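Local coordinates for lipoprotein (Mycoplasma mycoides subsp. capri, PDB 7ADK) that is probably a serine-type peptidase lipoprotein of the mycoplasma DUF31 family, with a chymotrypsin-like (clan PA) fold, that may cleave immunoglobulins, at residues B[509-514]-B[534-539]; B[281-286]-B[465-470]; B[256-261]-B[669-674]. All coordinates share one frame; numbering follows the deposited sequence.

Contacts 1 and 2 are buried, while contact 3 is at the surface. Contact 1 includes strand 535-537 of the mixed sheet, from which the chain runs on into strand 541-546 of the antiparallel sheet. Contact 2 sits at an end of that antiparallel sheet. Contact 3 joins two loops next to another protein. The chemistry follows the location. Contact 1 combines backbone bonds with apolar packing. Contact 2 has no hydrogen bond across its segments and rests on Leu283, packed on Leu467 and the backbone that follows it. Contact 3 depends on a salt bridge and a tyrosine hydroxyl. Contacts 1 and 3 lie on opposite sides of the chain centre, and contact 3 closes a loop that includes both others.

Contact 1 (B[509-514]-B[534-539]); sequences ATDFIN and AGIFAD
A short antiparallel beta bridge joins the loop 509-514 to strand 535-537, just ahead of Asp539, a probable active-site residue. Thr510 and Phe537 form a non-hydrogen-bonded pair, with their CA atoms 4.5 Å apart. The bonds lie one residue beyond the pair. Asp511 N donates to Ile536 O at 2.8 Å, and approaches it nearly along the C=O axis (167°). Ala538 N reaches Ala509 O at 3.4 Å, a weak bond.

After the bridge the loop folds into a type I turn from Asp511 to Asn514. Asn514 ND2 donates to Asp511 OD2 at 2.8 Å, which ties the carboxylate to the end of the turn. The donor stands above the carboxylate plane, not in it. The other oxygen, Asp511 OD1, lies 3.7 Å from Ile536 CG1.

Strand 535-537 also pairs in parallel with strand 737-747 of the mixed sheet, and Phe537 stacks on Tyr727. The chain then reaches Asp539, whose OD2 is bonded to His450 ND1. This is consistent with the His-Asp pair of a clan PA catalytic triad.

The apolar part lies beside Ile536. Its CG1 sits between the backbone N and the carbonyl carbon (chi1 58°), which carries its CD1 to Ile513 CG1, 4.2 Å away. The two side chains cross at about a right angle. CG of Phe512 is likewise set between the backbone N and the carbonyl carbon (chi1 66°), and its CE2 comes 4.0 Å from Ala538 CB. Ala538 N lies at the edge of the same ring, in its plane.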
ATOM      1  N   ALA B 509     -20.444  26.221 -14.160  1.00 66.90           N
ATOM      2  CA  ALA B 509     -21.763  25.555 -14.151  1.00 66.90           C
ATOM      3  C   ALA B 509     -22.722  26.025 -13.033  1.00 66.90           C
ATOM      4  O   ALA B 509     -23.508  25.244 -12.494  1.00 66.90           O
ATOM      5  CB  ALA B 509     -21.607  24.034 -14.212  1.00 66.90           C
ATOM      6  N   THR B 510     -22.689  27.311 -12.690  1.00 72.49           N
ATOM      7  CA  THR B 510     -23.594  27.938 -11.724  1.00 72.49           C
ATOM      8  C   THR B 510     -24.808  28.524 -12.428  1.00 72.49           C
ATOM      9  O   THR B 510     -24.696  29.234 -13.424  1.00 72.49           O
ATOM     10  CB  THR B 510     -22.901  29.041 -10.923  1.00 72.49           C
ATOM     11  OG1 THR B 510     -22.177  29.911 -11.765  1.00 72.49           O
ATOM     12  CG2 THR B 510     -21.960  28.476  -9.879  1.00 72.49           C
ATOM     13  N   ASP B 511     -25.991  28.245 -11.896  1.00 76.24           N
ATOM     14  CA  ASP B 511     -27.254  28.890 -12.257  1.00 76.24           C
ATOM     15  C   ASP B 511     -27.603  28.845 -13.756  1.00 76.24           C
ATOM     16  O   ASP B 511     -28.254  29.717 -14.322  1.00 76.24           O
ATOM     17  CB  ASP B 511     -27.319  30.272 -11.616  1.00 76.24           C
ATOM     18  CG  ASP B 511     -28.715  30.674 -11.161  1.00 76.24           C
ATOM     19  OD1 ASP B 511     -29.592  29.815 -10.977  1.00 76.24           O
ATOM     20  OD2 ASP B 511     -28.950  31.875 -10.980  1.00 76.24           O
ATOM     21  N   PHE B 512     -27.205  27.750 -14.399  1.00 76.34           N
ATOM     22  CA  PHE B 512     -27.273  27.514 -15.843  1.00 76.34           C
ATOM     23  C   PHE B 512     -28.677  27.285 -16.425  1.00 76.34           C
ATOM     24  O   PHE B 512     -28.814  27.187 -17.644  1.00 76.34           O
ATOM     25  CB  PHE B 512     -26.332  26.357 -16.182  1.00 76.34           C
ATOM     26  CG  PHE B 512     -26.755  25.028 -15.603  1.00 76.34           C
ATOM     27  CD1 PHE B 512     -27.654  24.203 -16.288  1.00 76.34           C
ATOM     28  CD2 PHE B 512     -26.236  24.618 -14.365  1.00 76.34           C
ATOM     29  CE1 PHE B 512     -28.004  22.959 -15.752  1.00 76.34           C
ATOM     30  CE2 PHE B 512     -26.600  23.379 -13.825  1.00 76.34           C
ATOM     31  CZ  PHE B 512     -27.474  22.540 -14.525  1.00 76.34           C
ATOM     32  N   ILE B 513     -29.720  27.218 -15.596  1.00 82.75           N
ATOM     33  CA  ILE B 513     -31.139  27.122 -15.993  1.00 82.75           C
ATOM     34  C   ILE B 513     -31.864  28.484 -15.965  1.00 82.75           C
ATOM     35  O   ILE B 513     -32.965  28.606 -16.497  1.00 82.75           O
ATOM     36  CB  ILE B 513     -31.835  26.076 -15.083  1.00 82.75           C
ATOM     37  CG1 ILE B 513     -31.242  24.669 -15.241  1.00 82.75           C
ATOM     38  CG2 ILE B 513     -33.349  25.965 -15.280  1.00 82.75           C
ATOM     39  CD1 ILE B 513     -31.254  24.076 -16.648  1.00 82.75           C
ATOM     40  N   ASN B 514     -31.281  29.520 -15.345  1.00 93.39           N
ATOM     41  CA  ASN B 514     -31.977  30.738 -14.896  1.00 93.39           C
ATOM     42  C   ASN B 514     -32.359  31.772 -15.988  1.00 93.39           C
ATOM     43  O   ASN B 514     -32.175  32.981 -15.828  1.00 93.39           O
ATOM     44  CB  ASN B 514     -31.222  31.321 -13.688  1.00 93.39           C
ATOM     45  CG  ASN B 514     -32.069  32.177 -12.753  1.00 93.39           C
ATOM     46  OD1 ASN B 514     -33.255  32.385 -12.954  1.00 93.39           O
ATOM     47  ND2 ASN B 514     -31.507  32.675 -11.680  1.00 93.39           N
ATOM     48  N   ALA B 534     -30.097  32.189  -2.644  1.00 84.54           N
ATOM     49  CA  ALA B 534     -29.451  30.933  -3.027  1.00 84.54           C
ATOM     50  C   ALA B 534     -29.895  30.442  -4.413  1.00 84.54           C
ATOM     51  O   ALA B 534     -31.089  30.446  -4.719  1.00 84.54           O
ATOM     52  CB  ALA B 534     -29.715  29.880  -1.958  1.00 84.54           C
ATOM     53  N   GLY B 535     -28.948  30.002  -5.235  1.00 78.09           N
ATOM     54  CA  GLY B 535     -29.176  29.492  -6.580  1.00 78.09           C
ATOM     55  C   GLY B 535     -29.113  27.974  -6.686  1.00 78.09           C
ATOM     56  O   GLY B 535     -29.279  27.245  -5.714  1.00 78.09           O
ATOM     57  N   ILE B 536     -28.864  27.492  -7.898  1.00 76.40           N
ATOM     58  CA  ILE B 536     -28.654  26.077  -8.210  1.00 76.40           C
ATOM     59  C   ILE B 536     -27.351  25.906  -8.971  1.00 76.40           C
ATOM     60  O   ILE B 536     -26.979  26.777  -9.748  1.00 76.40           O
ATOM     61  CB  ILE B 536     -29.831  25.480  -9.022  1.00 76.40           C
ATOM     62  CG1 ILE B 536     -30.120  26.207 -10.353  1.00 76.40           C
ATOM     63  CG2 ILE B 536     -31.100  25.426  -8.168  1.00 76.40           C
ATOM     64  CD1 ILE B 536     -29.510  25.523 -11.566  1.00 76.40           C
ATOM     65  N   PHE B 537     -26.665  24.785  -8.804  1.00 69.05           N
ATOM     66  CA  PHE B 537     -25.470  24.455  -9.578  1.00 69.05           C
ATOM     67  C   PHE B 537     -25.328  22.941  -9.776  1.00 69.05           C
ATOM     68  O   PHE B 537     -25.970  22.141  -9.101  1.00 69.05           O
ATOM     69  CB  PHE B 537     -24.225  25.093  -8.929  1.00 69.05           C
ATOM     70  CG  PHE B 537     -23.536  24.260  -7.875  1.00 69.05           C
ATOM     71  CD1 PHE B 537     -22.207  23.857  -8.048  1.00 69.05           C
ATOM     72  CD2 PHE B 537     -24.225  23.844  -6.728  1.00 69.05           C
ATOM     73  CE1 PHE B 537     -21.592  23.032  -7.099  1.00 69.05           C
ATOM     74  CE2 PHE B 537     -23.613  23.013  -5.785  1.00 69.05           C
ATOM     75  CZ  PHE B 537     -22.295  22.599  -5.976  1.00 69.05           C
ATOM     76  N   ALA B 538     -24.468  22.531 -10.695  1.00 68.52           N
ATOM     77  CA  ALA B 538     -23.947  21.165 -10.758  1.00 68.52           C
ATOM     78  C   ALA B 538     -22.444  21.194 -10.523  1.00 68.52           C
ATOM     79  O   ALA B 538     -21.789  22.080 -11.070  1.00 68.52           O
ATOM     80  CB  ALA B 538     -24.270  20.581 -12.117  1.00 68.52           C
ATOM     81  N   ASP B 539     -21.882  20.282  -9.739  1.00 65.55           N
ATOM     82  CA  ASP B 539     -20.466  20.356  -9.373  1.00 65.55           C
ATOM     83  C   ASP B 539     -19.535  19.964 -10.544  1.00 65.55           C
ATOM     84  O   ASP B 539     -19.006  18.862 -10.621  1.00 65.55           O
ATOM     85  CB  ASP B 539     -20.236  19.575  -8.073  1.00 65.55           C
ATOM     86  CG  ASP B 539     -18.923  19.937  -7.365  1.00 65.55           C
ATOM     87  OD1 ASP B 539     -18.381  21.029  -7.612  1.00 65.55           O
ATOM     88  OD2 ASP B 539     -18.398  19.121  -6.580  1.00 65.55           O
TER

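Contact 2 (B[281-286]-B[465-470]); sequences VGLART and TRLNSE
Leu283 carries this contact along its whole length. Its CG is anti to the backbone N (chi1 164°), and chi2 is also extended at 170°. CB comes first and lies 3.9 Å from Leu467 CD2. Leu467 points toward the loop, and the two leucines cross at about a right angle. One bond further on, Leu283 CG is 3.6 Å from Asn468 O. The branches then part. CD1 stays by the same carbonyl, 3.4 Å from Asn468 O, while CD2 rests 3.6 Å from Ser469 CA. The side chain thus lies along the backbone just past the end of the strand.

The loop 281-286 is held in shape from within. Val281 O accepts from both Thr286 N, at 2.8 Å, and Thr286 OG1, at 2.9 Å. The hydroxyl comes from above the carbonyl plane. On the facing segment, Asn584 bonds through ND2 to Leu467 O and through OD1 to Ser469 N, bridging the backbone there.

The loop runs on into strand 289-293, which pairs antiparallel with strand 461-467. The pair thus joins the end of strand 461-467 to the loop before its neighbour, in a sheet consistent with the N-terminal barrel of the chymotrypsin-like fold.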
ATOM      1  N   VAL B 281      -7.681   6.031 -20.999  1.00 62.50           N
ATOM      2  CA  VAL B 281      -8.451   6.961 -20.121  1.00 62.50           C
ATOM      3  C   VAL B 281      -7.707   7.545 -18.919  1.00 62.50           C
ATOM      4  O   VAL B 281      -7.677   8.758 -18.751  1.00 62.50           O
ATOM      5  CB  VAL B 281      -9.807   6.338 -19.723  1.00 62.50           C
ATOM      6  CG1 VAL B 281     -10.502   7.005 -18.538  1.00 62.50           C
ATOM      7  CG2 VAL B 281     -10.733   6.382 -20.937  1.00 62.50           C
ATOM      8  N   GLY B 282      -7.173   6.728 -18.022  1.00 59.09           N
ATOM      9  CA  GLY B 282      -6.526   7.177 -16.783  1.00 59.09           C
ATOM     10  C   GLY B 282      -5.057   7.513 -16.909  1.00 59.09           C
ATOM     11  O   GLY B 282      -4.387   7.926 -15.975  1.00 59.09           O
ATOM     12  N   LEU B 283      -4.563   7.297 -18.105  1.00 62.40           N
ATOM     13  CA  LEU B 283      -3.230   7.537 -18.602  1.00 62.40           C
ATOM     14  C   LEU B 283      -3.425   8.351 -19.866  1.00 62.40           C
ATOM     15  O   LEU B 283      -4.401   8.155 -20.580  1.00 62.40           O
ATOM     16  CB  LEU B 283      -2.567   6.170 -18.831  1.00 62.40           C
ATOM     17  CG  LEU B 283      -1.301   6.112 -19.696  1.00 62.40           C
ATOM     18  CD1 LEU B 283      -0.701   4.714 -19.566  1.00 62.40           C
ATOM     19  CD2 LEU B 283      -1.586   6.366 -21.176  1.00 62.40           C
ATOM     20  N   ALA B 284      -2.524   9.269 -20.138  1.00 63.61           N
ATOM     21  CA  ALA B 284      -2.683  10.258 -21.197  1.00 63.61           C
ATOM     22  C   ALA B 284      -3.823  11.280 -21.067  1.00 63.61           C
ATOM     23  O   ALA B 284      -3.593  12.418 -21.433  1.00 63.61           O
ATOM     24  CB  ALA B 284      -2.611   9.624 -22.573  1.00 63.61           C
ATOM     25  N   ARG B 285      -5.013  10.935 -20.583  1.00 63.10           N
ATOM     26  CA  ARG B 285      -6.191  11.801 -20.705  1.00 63.10           C
ATOM     27  C   ARG B 285      -6.675  12.338 -19.373  1.00 63.10           C
ATOM     28  O   ARG B 285      -6.748  13.552 -19.202  1.00 63.10           O
ATOM     29  CB  ARG B 285      -7.320  11.105 -21.479  1.00 63.10           C
ATOM     30  CG  ARG B 285      -6.913  10.536 -22.836  1.00 63.10           C
ATOM     31  CD  ARG B 285      -6.509  11.554 -23.886  1.00 63.10           C
ATOM     32  NE  ARG B 285      -6.111  10.843 -25.114  1.00 63.10           N
ATOM     33  CZ  ARG B 285      -4.877  10.564 -25.492  1.00 63.10           C
ATOM     34  NH1 ARG B 285      -3.864  11.330 -25.232  1.00 63.10           N
ATOM     35  NH2 ARG B 285      -4.618   9.474 -26.139  1.00 63.10           N
ATOM     36  N   THR B 286      -6.980  11.483 -18.408  1.00 60.59           N
ATOM     37  CA  THR B 286      -7.313  11.908 -17.035  1.00 60.59           C
ATOM     38  C   THR B 286      -6.044  12.194 -16.273  1.00 60.59           C
ATOM     39  O   THR B 286      -5.786  11.658 -15.199  1.00 60.59           O
ATOM     40  CB  THR B 286      -8.212  10.947 -16.274  1.00 60.59           C
ATOM     41  OG1 THR B 286      -9.252  10.604 -17.144  1.00 60.59           O
ATOM     42  CG2 THR B 286      -8.812  11.640 -15.050  1.00 60.59           C
ATOM     43  N   THR B 465       0.485  15.834 -11.479  1.00 57.68           N
ATOM     44  CA  THR B 465       1.106  14.493 -11.522  1.00 57.68           C
ATOM     45  C   THR B 465       0.261  13.484 -12.271  1.00 57.68           C
ATOM     46  O   THR B 465      -0.915  13.294 -11.983  1.00 57.68           O
ATOM     47  CB  THR B 465       1.649  13.977 -10.178  1.00 57.68           C
ATOM     48  OG1 THR B 465       2.307  12.739 -10.353  1.00 57.68           O
ATOM     49  CG2 THR B 465       0.673  13.728  -9.052  1.00 57.68           C
ATOM     50  N   ARG B 466       0.877  12.843 -13.259  1.00 56.66           N
ATOM     51  CA  ARG B 466       0.191  12.044 -14.272  1.00 56.66           C
ATOM     52  C   ARG B 466       0.969  10.808 -14.678  1.00 56.66           C
ATOM     53  O   ARG B 466       2.194  10.837 -14.714  1.00 56.66           O
ATOM     54  CB  ARG B 466      -0.112  12.946 -15.479  1.00 56.66           C
ATOM     55  CG  ARG B 466       1.099  13.615 -16.136  1.00 56.66           C
ATOM     56  CD  ARG B 466       1.292  13.039 -17.523  1.00 56.66           C
ATOM     57  NE  ARG B 466       2.622  13.300 -18.048  1.00 56.66           N
ATOM     58  CZ  ARG B 466       3.678  12.548 -17.858  1.00 56.66           C
ATOM     59  NH1 ARG B 466       4.708  12.695 -18.617  1.00 56.66           N
ATOM     60  NH2 ARG B 466       3.741  11.647 -16.931  1.00 56.66           N
ATOM     61  N   LEU B 467       0.250   9.737 -14.986  1.00 57.44           N
ATOM     62  CA  LEU B 467       0.770   8.459 -15.482  1.00 57.44           C
ATOM     63  C   LEU B 467       1.304   8.640 -16.905  1.00 57.44           C
ATOM     64  O   LEU B 467       0.586   9.192 -17.741  1.00 57.44           O
ATOM     65  CB  LEU B 467      -0.406   7.471 -15.388  1.00 57.44           C
ATOM     66  CG  LEU B 467      -0.112   5.987 -15.618  1.00 57.44           C
ATOM     67  CD1 LEU B 467       1.015   5.471 -14.735  1.00 57.44           C
ATOM     68  CD2 LEU B 467      -1.349   5.166 -15.265  1.00 57.44           C
ATOM     69  N   ASN B 468       2.555   8.267 -17.182  1.00 62.86           N
ATOM     70  CA  ASN B 468       3.125   8.490 -18.506  1.00 62.86           C
ATOM     71  C   ASN B 468       2.585   7.511 -19.552  1.00 62.86           C
ATOM     72  O   ASN B 468       2.295   6.352 -19.262  1.00 62.86           O
ATOM     73  CB  ASN B 468       4.659   8.665 -18.524  1.00 62.86           C
ATOM     74  CG  ASN B 468       5.535   7.750 -17.702  1.00 62.86           C
ATOM     75  OD1 ASN B 468       5.496   6.539 -17.803  1.00 62.86           O
ATOM     76  ND2 ASN B 468       6.425   8.296 -16.917  1.00 62.86           N
ATOM     77  N   SER B 469       2.444   7.995 -20.785  1.00 66.51           N
ATOM     78  CA  SER B 469       1.867   7.271 -21.917  1.00 66.51           C
ATOM     79  C   SER B 469       2.568   5.956 -22.271  1.00 66.51           C
ATOM     80  O   SER B 469       1.978   5.065 -22.869  1.00 66.51           O
ATOM     81  CB  SER B 469       1.846   8.203 -23.119  1.00 66.51           C
ATOM     82  OG  SER B 469       3.133   8.428 -23.642  1.00 66.51           O
ATOM     83  N   GLU B 470       3.827   5.827 -21.887  1.00 69.65           N
ATOM     84  CA  GLU B 470       4.723   4.706 -22.130  1.00 69.65           C
ATOM     85  C   GLU B 470       4.301   3.397 -21.435  1.00 69.65           C
ATOM     86  O   GLU B 470       4.675   2.318 -21.891  1.00 69.65           O
ATOM     87  CB  GLU B 470       6.126   5.145 -21.677  1.00 69.65           C
ATOM     88  CG  GLU B 470       6.724   6.316 -22.477  1.00 69.65           C
ATOM     89  CD  GLU B 470       6.399   7.723 -21.939  1.00 69.65           C
ATOM     90  OE1 GLU B 470       7.303   8.369 -21.371  1.00 69.65           O
ATOM     91  OE2 GLU B 470       5.261   8.211 -22.102  1.00 69.65           O
TER

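Contact 3 (B[256-261]-B[669-674]); sequences IYEGAE and EYKFYN
Charge pairing comes first here. Lys671 stretches out, extended beyond CG, and places NZ 2.7 Å from Glu258 OE1 in a salt bridge. The ammonium uses the anti lone pair of that oxygen. NZ also donates to Glu258 O at 3.2 Å, in the carbonyl plane and on a lone pair. One lysine thus grips the backbone and the carboxylate of the same residue. The bend of Glu258 at chi2 (-53°) brings OE1 back toward its own carbonyl, so NZ meets both. Glu669 OE1 stands 4.8 Å from Glu258 OE1, and the lysine charge probably offsets the repulsion between the two carboxylates.

The contact ties two loops far apart in sequence, one ahead of strand 289-293 and one between helices 651-655 and 688-691. Both border the other protein of the assembly: Glu258 O and Glu669 OE1 each bond to a polar side chain of that chain.

The uncharged hydrogen bond runs from Glu261 N to Tyr670 OH, 3.2 Å long with an N-H...O angle of 154°.

Apolar atoms touch the hydroxyl end: Glu261 CB lies 3.7 Å from Tyr670 OH, and Ala260 CB 4.0 Å from it. The carboxylate of Glu261 turns elsewhere, to a salt bridge with Lys264.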
ATOM      1  N   ILE B 256     -23.306  -6.621  -5.649  1.00 76.40           N
ATOM      2  CA  ILE B 256     -22.030  -7.203  -5.246  1.00 76.40           C
ATOM      3  C   ILE B 256     -21.980  -8.687  -5.640  1.00 76.40           C
ATOM      4  O   ILE B 256     -21.315  -9.033  -6.610  1.00 76.40           O
ATOM      5  CB  ILE B 256     -21.729  -6.895  -3.754  1.00 76.40           C
ATOM      6  CG1 ILE B 256     -21.870  -5.383  -3.461  1.00 76.40           C
ATOM      7  CG2 ILE B 256     -20.315  -7.375  -3.407  1.00 76.40           C
ATOM      8  CD1 ILE B 256     -21.595  -4.926  -2.032  1.00 76.40           C
ATOM      9  N   TYR B 257     -22.676  -9.575  -4.920  1.00 76.31           N
ATOM     10  CA  TYR B 257     -22.658 -11.038  -5.107  1.00 76.31           C
ATOM     11  C   TYR B 257     -21.265 -11.707  -5.035  1.00 76.31           C
ATOM     12  O   TYR B 257     -21.125 -12.909  -5.266  1.00 76.31           O
ATOM     13  CB  TYR B 257     -23.379 -11.443  -6.396  1.00 76.31           C
ATOM     14  CG  TYR B 257     -24.741 -10.834  -6.659  1.00 76.31           C
ATOM     15  CD1 TYR B 257     -25.856 -11.246  -5.909  1.00 76.31           C
ATOM     16  CD2 TYR B 257     -24.910  -9.962  -7.749  1.00 76.31           C
ATOM     17  CE1 TYR B 257     -27.136 -10.797  -6.261  1.00 76.31           C
ATOM     18  CE2 TYR B 257     -26.193  -9.503  -8.095  1.00 76.31           C
ATOM     19  CZ  TYR B 257     -27.308  -9.923  -7.347  1.00 76.31           C
ATOM     20  OH  TYR B 257     -28.540  -9.458  -7.659  1.00 76.31           O
ATOM     21  N   GLU B 258     -20.212 -10.954  -4.705  1.00 74.77           N
ATOM     22  CA  GLU B 258     -18.820 -11.417  -4.697  1.00 74.77           C
ATOM     23  C   GLU B 258     -18.553 -12.547  -3.700  1.00 74.77           C
ATOM     24  O   GLU B 258     -17.610 -13.318  -3.891  1.00 74.77           O
ATOM     25  CB  GLU B 258     -17.885 -10.223  -4.418  1.00 74.77           C
ATOM     26  CG  GLU B 258     -17.867  -9.170  -5.536  1.00 74.77           C
ATOM     27  CD  GLU B 258     -17.561  -9.750  -6.925  1.00 74.77           C
ATOM     28  OE1 GLU B 258     -16.816 -10.753  -7.015  1.00 74.77           O
ATOM     29  OE2 GLU B 258     -18.056  -9.218  -7.938  1.00 74.77           O
ATOM     30  N   GLY B 259     -19.401 -12.677  -2.677  1.00 73.89           N
ATOM     31  CA  GLY B 259     -19.480 -13.854  -1.808  1.00 73.89           C
ATOM     32  C   GLY B 259     -18.380 -13.963  -0.749  1.00 73.89           C
ATOM     33  O   GLY B 259     -18.152 -15.054  -0.230  1.00 73.89           O
ATOM     34  N   ALA B 260     -17.690 -12.867  -0.430  1.00 77.31           N
ATOM     35  CA  ALA B 260     -16.698 -12.830   0.637  1.00 77.31           C
ATOM     36  C   ALA B 260     -16.549 -11.432   1.264  1.00 77.31           C
ATOM     37  O   ALA B 260     -17.046 -11.201   2.362  1.00 77.31           O
ATOM     38  CB  ALA B 260     -15.370 -13.402   0.123  1.00 77.31           C
ATOM     39  N   GLU B 261     -15.863 -10.494   0.606  1.00 74.26           N
ATOM     40  CA  GLU B 261     -15.360  -9.260   1.235  1.00 74.26           C
ATOM     41  C   GLU B 261     -16.126  -8.001   0.798  1.00 74.26           C
ATOM     42  O   GLU B 261     -15.565  -7.083   0.216  1.00 74.26           O
ATOM     43  CB  GLU B 261     -13.827  -9.157   1.092  1.00 74.26           C
ATOM     44  CG  GLU B 261     -13.104 -10.340   1.760  1.00 74.26           C
ATOM     45  CD  GLU B 261     -11.619 -10.040   2.018  1.00 74.26           C
ATOM     46  OE1 GLU B 261     -11.209  -9.906   3.191  1.00 74.26           O
ATOM     47  OE2 GLU B 261     -10.835  -9.891   1.053  1.00 74.26           O
ATOM     48  N   GLU B 669     -13.423  -4.984  -9.733  1.00 67.53           N
ATOM     49  CA  GLU B 669     -13.331  -6.027  -8.717  1.00 67.53           C
ATOM     50  C   GLU B 669     -12.057  -5.896  -7.866  1.00 67.53           C
ATOM     51  O   GLU B 669     -10.945  -5.880  -8.388  1.00 67.53           O
ATOM     52  CB  GLU B 669     -13.299  -7.421  -9.369  1.00 67.53           C
ATOM     53  CG  GLU B 669     -14.376  -7.743 -10.393  1.00 67.53           C
ATOM     54  CD  GLU B 669     -14.274  -9.173 -10.961  1.00 67.53           C
ATOM     55  OE1 GLU B 669     -13.538 -10.030 -10.446  1.00 67.53           O
ATOM     56  OE2 GLU B 669     -14.964  -9.458 -11.952  1.00 67.53           O
ATOM     57  N   TYR B 670     -12.184  -5.934  -6.541  1.00 65.94           N
ATOM     58  CA  TYR B 670     -11.046  -5.966  -5.621  1.00 65.94           C
ATOM     59  C   TYR B 670     -10.132  -7.194  -5.831  1.00 65.94           C
ATOM     60  O   TYR B 670      -9.000  -7.230  -5.348  1.00 65.94           O
ATOM     61  CB  TYR B 670     -11.582  -5.891  -4.183  1.00 65.94           C
ATOM     62  CG  TYR B 670     -12.374  -7.087  -3.692  1.00 65.94           C
ATOM     63  CD1 TYR B 670     -11.690  -8.248  -3.292  1.00 65.94           C
ATOM     64  CD2 TYR B 670     -13.774  -7.031  -3.598  1.00 65.94           C
ATOM     65  CE1 TYR B 670     -12.405  -9.360  -2.828  1.00 65.94           C
ATOM     66  CE2 TYR B 670     -14.494  -8.140  -3.120  1.00 65.94           C
ATOM     67  CZ  TYR B 670     -13.809  -9.310  -2.743  1.00 65.94           C
ATOM     68  OH  TYR B 670     -14.487 -10.399  -2.297  1.00 65.94           O
ATOM     69  N   LYS B 671     -10.607  -8.206  -6.560  1.00 66.12           N
ATOM     70  CA  LYS B 671      -9.919  -9.463  -6.871  1.00 66.12           C
ATOM     71  C   LYS B 671      -8.770  -9.321  -7.861  1.00 66.12           C
ATOM     72  O   LYS B 671      -7.942 -10.219  -7.932  1.00 66.12           O
ATOM     73  CB  LYS B 671     -10.955 -10.475  -7.385  1.00 66.12           C
ATOM     74  CG  LYS B 671     -11.936 -10.865  -6.269  1.00 66.12           C
ATOM     75  CD  LYS B 671     -13.057 -11.779  -6.757  1.00 66.12           C
ATOM     76  CE  LYS B 671     -13.983 -12.119  -5.584  1.00 66.12           C
ATOM     77  NZ  LYS B 671     -15.234 -12.764  -6.029  1.00 66.12           N
ATOM     78  N   PHE B 672      -8.664  -8.217  -8.594  1.00 63.69           N
ATOM     79  CA  PHE B 672      -7.627  -8.012  -9.609  1.00 63.69           C
ATOM     80  C   PHE B 672      -6.246  -7.606  -9.064  1.00 63.69           C
ATOM     81  O   PHE B 672      -5.288  -7.623  -9.828  1.00 63.69           O
ATOM     82  CB  PHE B 672      -8.116  -6.946 -10.603  1.00 63.69           C
ATOM     83  CG  PHE B 672      -9.284  -7.279 -11.519  1.00 63.69           C
ATOM     84  CD1 PHE B 672      -9.730  -8.598 -11.721  1.00 63.69           C
ATOM     85  CD2 PHE B 672      -9.902  -6.231 -12.225  1.00 63.69           C
ATOM     86  CE1 PHE B 672     -10.802  -8.854 -12.587  1.00 63.69           C
ATOM     87  CE2 PHE B 672     -10.984  -6.485 -13.082  1.00 63.69           C
ATOM     88  CZ  PHE B 672     -11.441  -7.796 -13.253  1.00 63.69           C
ATOM     89  N   TYR B 673      -6.100  -7.251  -7.781  1.00 61.58           N
ATOM     90  CA  TYR B 673      -5.049  -6.332  -7.312  1.00 61.58           C
ATOM     91  C   TYR B 673      -3.596  -6.623  -7.728  1.00 61.58           C
ATOM     92  O   TYR B 673      -2.957  -5.775  -8.345  1.00 61.58           O
ATOM     93  CB  TYR B 673      -5.151  -6.152  -5.791  1.00 61.58           C
ATOM     94  CG  TYR B 673      -4.171  -5.122  -5.247  1.00 61.58           C
ATOM     95  CD1 TYR B 673      -4.184  -3.823  -5.776  1.00 61.58           C
ATOM     96  CD2 TYR B 673      -3.218  -5.456  -4.266  1.00 61.58           C
ATOM     97  CE1 TYR B 673      -3.240  -2.877  -5.363  1.00 61.58           C
ATOM     98  CE2 TYR B 673      -2.265  -4.502  -3.853  1.00 61.58           C
ATOM     99  CZ  TYR B 673      -2.276  -3.207  -4.403  1.00 61.58           C
ATOM    100  OH  TYR B 673      -1.406  -2.252  -3.983  1.00 61.58           O
ATOM    101  N   ASN B 674      -3.065  -7.801  -7.412  1.00 63.02           N
ATOM    102  CA  ASN B 674      -1.710  -8.229  -7.790  1.00 63.02           C
ATOM    103  C   ASN B 674      -1.744  -9.410  -8.780  1.00 63.02           C
ATOM    104  O   ASN B 674      -0.807 -10.204  -8.861  1.00 63.02           O
ATOM    105  CB  ASN B 674      -0.896  -8.498  -6.501  1.00 63.02           C
ATOM    106  CG  ASN B 674      -0.063  -7.318  -6.043  1.00 63.02           C
ATOM    107  OD1 ASN B 674       0.529  -6.593  -6.819  1.00 63.02           O
ATOM    108  ND2 ASN B 674       0.087  -7.130  -4.756  1.00 63.02           N
TER